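Local coordinates for GTPase-activating protein BEM3 (Saccharomyces cerevisiae S288C, PDB 6FSF) that activates GTP hydrolysis by CDC42 and, less efficiently, RHO1, binds phosphatidylinositol 3-phosphate, and is represented here by its tandem PX-PH domains, at residues 47-50 with 51-54; 64-67 with 68-72. All blocks are in the same frame, centred on the assembly; numbering follows the deposited sequence.

Interaction 1. Residues 47-50 with 51-54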
ATOM      1  N   GLY A  47     -13.999   4.673 -15.197  1.00 76.33           N
ATOM      2  CA  GLY A  47     -13.254   3.638 -14.509  1.00 66.76           C
ATOM      3  C   GLY A  47     -11.774   3.636 -14.805  1.00 70.10           C
ATOM      4  O   GLY A  47     -11.087   2.674 -14.451  1.00 65.18           O
ATOM      5  N   LYS A  48     -11.261   4.683 -15.446  1.00 70.98           N
ATOM      6  CA  LYS A  48      -9.852   4.771 -15.792  1.00 71.08           C
ATOM      7  C   LYS A  48      -9.071   5.420 -14.659  1.00 62.57           C
ATOM      8  O   LYS A  48      -9.556   6.348 -14.004  1.00 63.85           O
ATOM      9  CB  LYS A  48      -9.662   5.571 -17.081  1.00 97.63           C
ATOM     10  CG  LYS A  48      -8.272   5.458 -17.692  1.00118.04           C
ATOM     11  CD  LYS A  48      -7.933   6.678 -18.534  1.00119.55           C
ATOM     12  CE  LYS A  48      -7.671   7.891 -17.652  1.00108.72           C
ATOM     13  NZ  LYS A  48      -7.379   9.115 -18.448  1.00 99.77           N
ATOM     14  N   GLU A  49      -7.858   4.922 -14.432  1.00 59.02           N
ATOM     15  CA  GLU A  49      -6.978   5.474 -13.409  1.00 57.36           C
ATOM     16  C   GLU A  49      -6.362   6.765 -13.934  1.00 68.57           C
ATOM     17  O   GLU A  49      -5.578   6.744 -14.888  1.00 72.81           O
ATOM     18  CB  GLU A  49      -5.902   4.459 -13.043  1.00 51.56           C
ATOM     19  CG  GLU A  49      -5.066   4.842 -11.838  1.00 55.58           C
ATOM     20  CD  GLU A  49      -3.822   3.992 -11.721  1.00 63.61           C
ATOM     21  OE1 GLU A  49      -2.860   4.256 -12.472  1.00 70.24           O
ATOM     22  OE2 GLU A  49      -3.815   3.054 -10.898  1.00 72.35           O
ATOM     23  N   MET A  50      -6.706   7.893 -13.308  1.00 69.64           N
ATOM     24  CA  MET A  50      -6.246   9.178 -13.820  1.00 65.78           C
ATOM     25  C   MET A  50      -4.820   9.492 -13.375  1.00 63.07           C
ATOM     26  O   MET A  50      -4.010   9.958 -14.184  1.00 68.24           O
ATOM     27  CB  MET A  50      -7.213  10.286 -13.396  1.00 59.90           C
ATOM     28  CG  MET A  50      -8.605  10.137 -14.007  1.00 79.96           C
ATOM     29  SD  MET A  50      -9.626  11.619 -13.889  1.00106.04           S
ATOM     30  CE  MET A  50     -10.059  11.617 -12.154  1.00 63.30           C
ATOM     31  N   PHE A  51      -4.488   9.239 -12.111  1.00 48.51           N
ATOM     32  CA  PHE A  51      -3.133   9.473 -11.624  1.00 53.08           C
ATOM     33  C   PHE A  51      -2.954   8.767 -10.287  1.00 57.08           C
ATOM     34  O   PHE A  51      -3.912   8.276  -9.686  1.00 61.47           O
ATOM     35  CB  PHE A  51      -2.828  10.971 -11.495  1.00 49.17           C
ATOM     36  CG  PHE A  51      -3.740  11.705 -10.551  1.00 52.56           C
ATOM     37  CD1 PHE A  51      -4.946  12.227 -10.993  1.00 55.59           C
ATOM     38  CD2 PHE A  51      -3.385  11.890  -9.224  1.00 50.24           C
ATOM     39  CE1 PHE A  51      -5.785  12.909 -10.126  1.00 56.43           C
ATOM     40  CE2 PHE A  51      -4.219  12.570  -8.353  1.00 58.71           C
ATOM     41  CZ  PHE A  51      -5.422  13.080  -8.806  1.00 56.27           C
ATOM     42  N   LYS A  52      -1.701   8.718  -9.836  1.00 60.82           N
ATOM     43  CA  LYS A  52      -1.352   8.227  -8.511  1.00 54.33           C
ATOM     44  C   LYS A  52      -0.518   9.277  -7.789  1.00 55.76           C
ATOM     45  O   LYS A  52       0.099  10.147  -8.409  1.00 51.84           O
ATOM     46  CB  LYS A  52      -0.563   6.912  -8.568  1.00 57.48           C
ATOM     47  CG  LYS A  52      -1.176   5.827  -9.425  1.00 59.29           C
ATOM     48  CD  LYS A  52      -0.359   4.551  -9.312  1.00 55.57           C
ATOM     49  CE  LYS A  52      -0.627   3.607 -10.466  1.00 71.93           C
ATOM     50  NZ  LYS A  52      -0.251   4.240 -11.764  1.00 81.79           N
ATOM     51  N   PHE A  53      -0.495   9.181  -6.463  1.00 55.77           N
ATOM     52  CA  PHE A  53       0.368  10.031  -5.660  1.00 54.96           C
ATOM     53  C   PHE A  53       0.808   9.254  -4.428  1.00 56.62           C
ATOM     54  O   PHE A  53       0.260   8.199  -4.103  1.00 58.26           O
ATOM     55  CB  PHE A  53      -0.321  11.348  -5.278  1.00 49.54           C
ATOM     56  CG  PHE A  53      -1.554  11.175  -4.437  1.00 57.71           C
ATOM     57  CD1 PHE A  53      -1.488  11.276  -3.060  1.00 52.34           C
ATOM     58  CD2 PHE A  53      -2.785  10.929  -5.027  1.00 47.91           C
ATOM     59  CE1 PHE A  53      -2.622  11.124  -2.278  1.00 58.29           C
ATOM     60  CE2 PHE A  53      -3.924  10.774  -4.252  1.00 46.40           C
ATOM     61  CZ  PHE A  53      -3.840  10.875  -2.877  1.00 46.46           C
ATOM     62  N   SER A  54       1.816   9.790  -3.747  1.00 55.54           N
ATOM     63  CA  SER A  54       2.442   9.116  -2.620  1.00 58.02           C
ATOM     64  C   SER A  54       2.530  10.077  -1.448  1.00 54.61           C
ATOM     65  O   SER A  54       2.917  11.236  -1.620  1.00 58.82           O
ATOM     66  CB  SER A  54       3.835   8.605  -2.997  1.00 65.24           C
ATOM     67  OG  SER A  54       4.449   7.952  -1.901  1.00 74.43           O
TER
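The ring of Phe-51 and the carboxylate of Glu-49 are the flat groups of this local contact. The Phe-51 ring meets the backbone of Met-50 obliquely, with Phe-51 CD1 3.6 Å from Met-50 C, and pairs edge-to-face with the ring of Phe-10. Met-50 CB adds an apolar contact, 3.8 Å from Phe-51 CD1. The carboxylate of Glu-49 is approached by the ammonium group of Lys-52 from the syn side of OE1, tilted 33° out of the carboxylate plane. The strand carries a classic beta bulge here: Met-50 and Phe-51 both face Ile-41 on strand 35-43, the other arm of a hairpin in the PX domain. Where regular strand alternation would send Glu-49 and Lys-52 to different sides, the extra residue brings them together on one side. The cost is a break in the extended backbone at Met-50, whose psi is -43°.

Across the bulge, Lys-52 NZ donates to Glu-49 OE1 at 2.7 Å, a salt bridge whose short contact is also a hydrogen bond. Glu-49 reaches out through an extended chain, and that of Lys-52 crosses it at about a right angle. The lysine is extended until its last torsion, where a bend (chi4 61°) turns the nitrogen in toward OE1. The Lys-52 side chain also touches Leu-24 of strand 19-29 and Thr-132. A methionine in its place would probably leave the carboxylate of Glu-49 without its positive mate and free to turn about its last bond. The two oxygens are used unequally: Lys-52 NZ lies 3.9 Å from Glu-49 OE2, whereas the Lys-52 CE methylene sits 3.3 Å from that same OE2.

Interaction 2. Residues 64-67 with 68-72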
ATOM      1  N   ASP A  64      -5.310  15.375   8.079  1.00 46.00           N
ATOM      2  CA  ASP A  64      -6.358  15.004   9.024  1.00 54.15           C
ATOM      3  C   ASP A  64      -6.462  16.017  10.156  1.00 58.95           C
ATOM      4  O   ASP A  64      -7.567  16.424  10.532  1.00 57.10           O
ATOM      5  CB  ASP A  64      -6.088  13.606   9.579  1.00 54.02           C
ATOM      6  CG  ASP A  64      -7.175  13.133  10.524  1.00 65.97           C
ATOM      7  OD1 ASP A  64      -8.286  12.831  10.043  1.00 61.57           O
ATOM      8  OD2 ASP A  64      -6.917  13.053  11.741  1.00 69.02           O
ATOM      9  N   VAL A  65      -5.322  16.444  10.707  1.00 58.11           N
ATOM     10  CA  VAL A  65      -5.340  17.444  11.772  1.00 56.95           C
ATOM     11  C   VAL A  65      -5.978  18.736  11.278  1.00 59.10           C
ATOM     12  O   VAL A  65      -6.767  19.369  11.991  1.00 64.96           O
ATOM     13  CB  VAL A  65      -3.915  17.682  12.309  1.00 55.81           C
ATOM     14  CG1 VAL A  65      -3.875  18.924  13.184  1.00 60.76           C
ATOM     15  CG2 VAL A  65      -3.432  16.469  13.093  1.00 49.40           C
ATOM     16  N   TYR A  66      -5.657  19.143  10.047  1.00 58.72           N
ATOM     17  CA  TYR A  66      -6.246  20.356   9.492  1.00 62.67           C
ATOM     18  C   TYR A  66      -7.761  20.240   9.401  1.00 63.60           C
ATOM     19  O   TYR A  66      -8.483  21.214   9.646  1.00 60.21           O
ATOM     20  CB  TYR A  66      -5.648  20.651   8.115  1.00 67.63           C
ATOM     21  CG  TYR A  66      -6.269  21.846   7.418  1.00 75.10           C
ATOM     22  CD1 TYR A  66      -5.761  23.125   7.603  1.00 79.55           C
ATOM     23  CD2 TYR A  66      -7.361  21.692   6.572  1.00 75.65           C
ATOM     24  CE1 TYR A  66      -6.327  24.216   6.969  1.00 81.11           C
ATOM     25  CE2 TYR A  66      -7.935  22.778   5.937  1.00 81.56           C
ATOM     26  CZ  TYR A  66      -7.414  24.038   6.138  1.00 83.02           C
ATOM     27  OH  TYR A  66      -7.979  25.123   5.506  1.00 85.57           O
ATOM     28  N   MET A  67      -8.265  19.056   9.053  1.00 62.03           N
ATOM     29  CA  MET A  67      -9.701  18.910   8.842  1.00 69.40           C
ATOM     30  C   MET A  67     -10.454  18.891  10.165  1.00 70.22           C
ATOM     31  O   MET A  67     -11.509  19.521  10.295  1.00 74.19           O
ATOM     32  CB  MET A  67      -9.989  17.654   8.024  1.00 68.63           C
ATOM     33  CG  MET A  67      -9.534  17.770   6.578  1.00 75.04           C
ATOM     34  SD  MET A  67     -10.005  16.366   5.556  1.00 68.45           S
ATOM     35  CE  MET A  67      -9.046  15.066   6.324  1.00 60.93           C
ATOM     36  N   LYS A  68      -9.925  18.186  11.167  1.00 69.73           N
ATOM     37  CA  LYS A  68     -10.583  18.164  12.471  1.00 77.02           C
ATOM     38  C   LYS A  68     -10.795  19.573  13.011  1.00 82.28           C
ATOM     39  O   LYS A  68     -11.800  19.848  13.673  1.00 79.95           O
ATOM     40  CB  LYS A  68      -9.767  17.353  13.479  1.00 73.52           C
ATOM     41  CG  LYS A  68      -9.262  16.002  13.004  1.00 80.98           C
ATOM     42  CD  LYS A  68     -10.348  14.948  12.966  1.00 85.31           C
ATOM     43  CE  LYS A  68      -9.724  13.560  12.883  1.00 81.22           C
ATOM     44  NZ  LYS A  68     -10.584  12.592  12.149  1.00 71.97           N
ATOM     45  N   SER A  69      -9.863  20.482  12.722  1.00 86.42           N
ATOM     46  CA  SER A  69      -9.864  21.816  13.308  1.00 85.91           C
ATOM     47  C   SER A  69     -10.692  22.822  12.525  1.00 87.02           C
ATOM     48  O   SER A  69     -11.168  23.798  13.111  1.00 93.21           O
ATOM     49  CB  SER A  69      -8.426  22.331  13.434  1.00 90.05           C
ATOM     50  OG  SER A  69      -7.675  22.016  12.273  1.00 93.19           O
ATOM     51  N   HIS A  70     -10.866  22.622  11.222  1.00 73.52           N
ATOM     52  CA  HIS A  70     -11.604  23.573  10.406  1.00 80.15           C
ATOM     53  C   HIS A  70     -13.019  23.113  10.075  1.00 83.47           C
ATOM     54  O   HIS A  70     -13.819  23.928   9.603  1.00 88.67           O
ATOM     55  CB  HIS A  70     -10.838  23.867   9.110  1.00 81.92           C
ATOM     56  CG  HIS A  70      -9.556  24.604   9.324  1.00 87.40           C
ATOM     57  ND1 HIS A  70      -8.467  24.034   9.947  1.00 90.36           N
ATOM     58  CD2 HIS A  70      -9.188  25.867   9.003  1.00 87.12           C
ATOM     59  CE1 HIS A  70      -7.482  24.913   9.997  1.00 92.26           C
ATOM     60  NE2 HIS A  70      -7.892  26.033   9.430  1.00 91.61           N
ATOM     61  N   VAL A  71     -13.351  21.847  10.306  1.00 87.05           N
ATOM     62  CA  VAL A  71     -14.743  21.408  10.247  1.00 91.26           C
ATOM     63  C   VAL A  71     -15.024  20.561  11.483  1.00 96.20           C
ATOM     64  O   VAL A  71     -15.103  19.335  11.375  1.00103.59           O
ATOM     65  CB  VAL A  71     -15.047  20.655   8.940  1.00 92.50           C
ATOM     66  CG1 VAL A  71     -15.696  21.578   7.940  1.00 93.69           C
ATOM     67  CG2 VAL A  71     -13.784  20.069   8.344  1.00 93.25           C
ATOM     68  N   PRO A  72     -15.172  21.160  12.670  1.00 95.53           N
ATOM     69  CA  PRO A  72     -15.418  20.334  13.863  1.00100.10           C
ATOM     70  C   PRO A  72     -16.803  19.713  13.888  1.00102.47           C
ATOM     71  O   PRO A  72     -16.970  18.631  14.464  1.00100.45           O
ATOM     72  CB  PRO A  72     -15.227  21.322  15.030  1.00 97.65           C
ATOM     73  CG  PRO A  72     -14.557  22.529  14.440  1.00 94.69           C
ATOM     74  CD  PRO A  72     -15.019  22.582  13.017  1.00 92.06           C
TER
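Tyr-66 and His-70 stack in a local contact that joins side chains one turn apart in the last turns of helix 57-70, in the PX domain. Their rings lie face to face with centroids 3.9 Å apart and planes at 21°, displaced so that each meets the other toward its rim. The closest approach is Tyr-66 CE1 to His-70 CE1, at 3.3 Å. With CG anti to the carbonyl carbon (chi1 -67°), the imidazole of His-70 turns back along the helix, and the same turn delivers ND1 to the backbone. His-70 ND1 donates to Tyr-66 O over 2.8 Å, reaching a lone pair in the carbonyl plane, but the bond is bent (139° at the hydrogen) and its acceptor lies out of the imidazole plane. The backbone N of His-70 donates to that oxygen too. Two bonds thus grip one carbonyl, while the stack and the ND1 bond fix the rotation of the imidazole. Asn-116 of helix 115-125 touches both ring-bearing side chains.

Beside the stacked pair in sequence, Ser-69 folds its hydroxyl back onto the helix, with OG 2.8 Å from Val-65 O and 2.9 Å from Tyr-66 O. Lys-68 bends at chi2 and brings its CE and NZ up in front of the two carboxylate oxygens of Asp-64, the chains crossing at a slant. The salt bridge includes only a weak hydrogen bond, Lys-68 NZ to Asp-64 OD1 at 3.1 Å; OD1 also bonds the hydroxyl of Tyr-103 in helix 90-107. The backbone bond from Val-71 N to Met-67 O, 3.0 Å long, closes the final turn. Residue pairs at i and i+4, one stacked and one charged, are the pattern characteristic of an alpha-helix, here followed to its C-terminus.

Interactions 1 and 2 show the same principle, side chains a few residues apart pairing on one face of their backbone, in two kinds of secondary structure. Strand 49-55 and helix 57-70 succeed each other in the chain, so the bulge of 47-54 comes before the helix end of 64-72 within one PX domain. The contacts do not touch: their centres are about 26 Å apart and their nearest atoms about 11 Å. Helix 115-125 relates them indirectly, since Phe-53 packs on Phe-124 and Ile-125 near one end of it, whereas Tyr-66 and His-70 meet Asn-116 near the other. Interaction 1 thus belongs to the bulged strand paired with strand 35-43, interaction 2 to the helix end that meets helix 115-125.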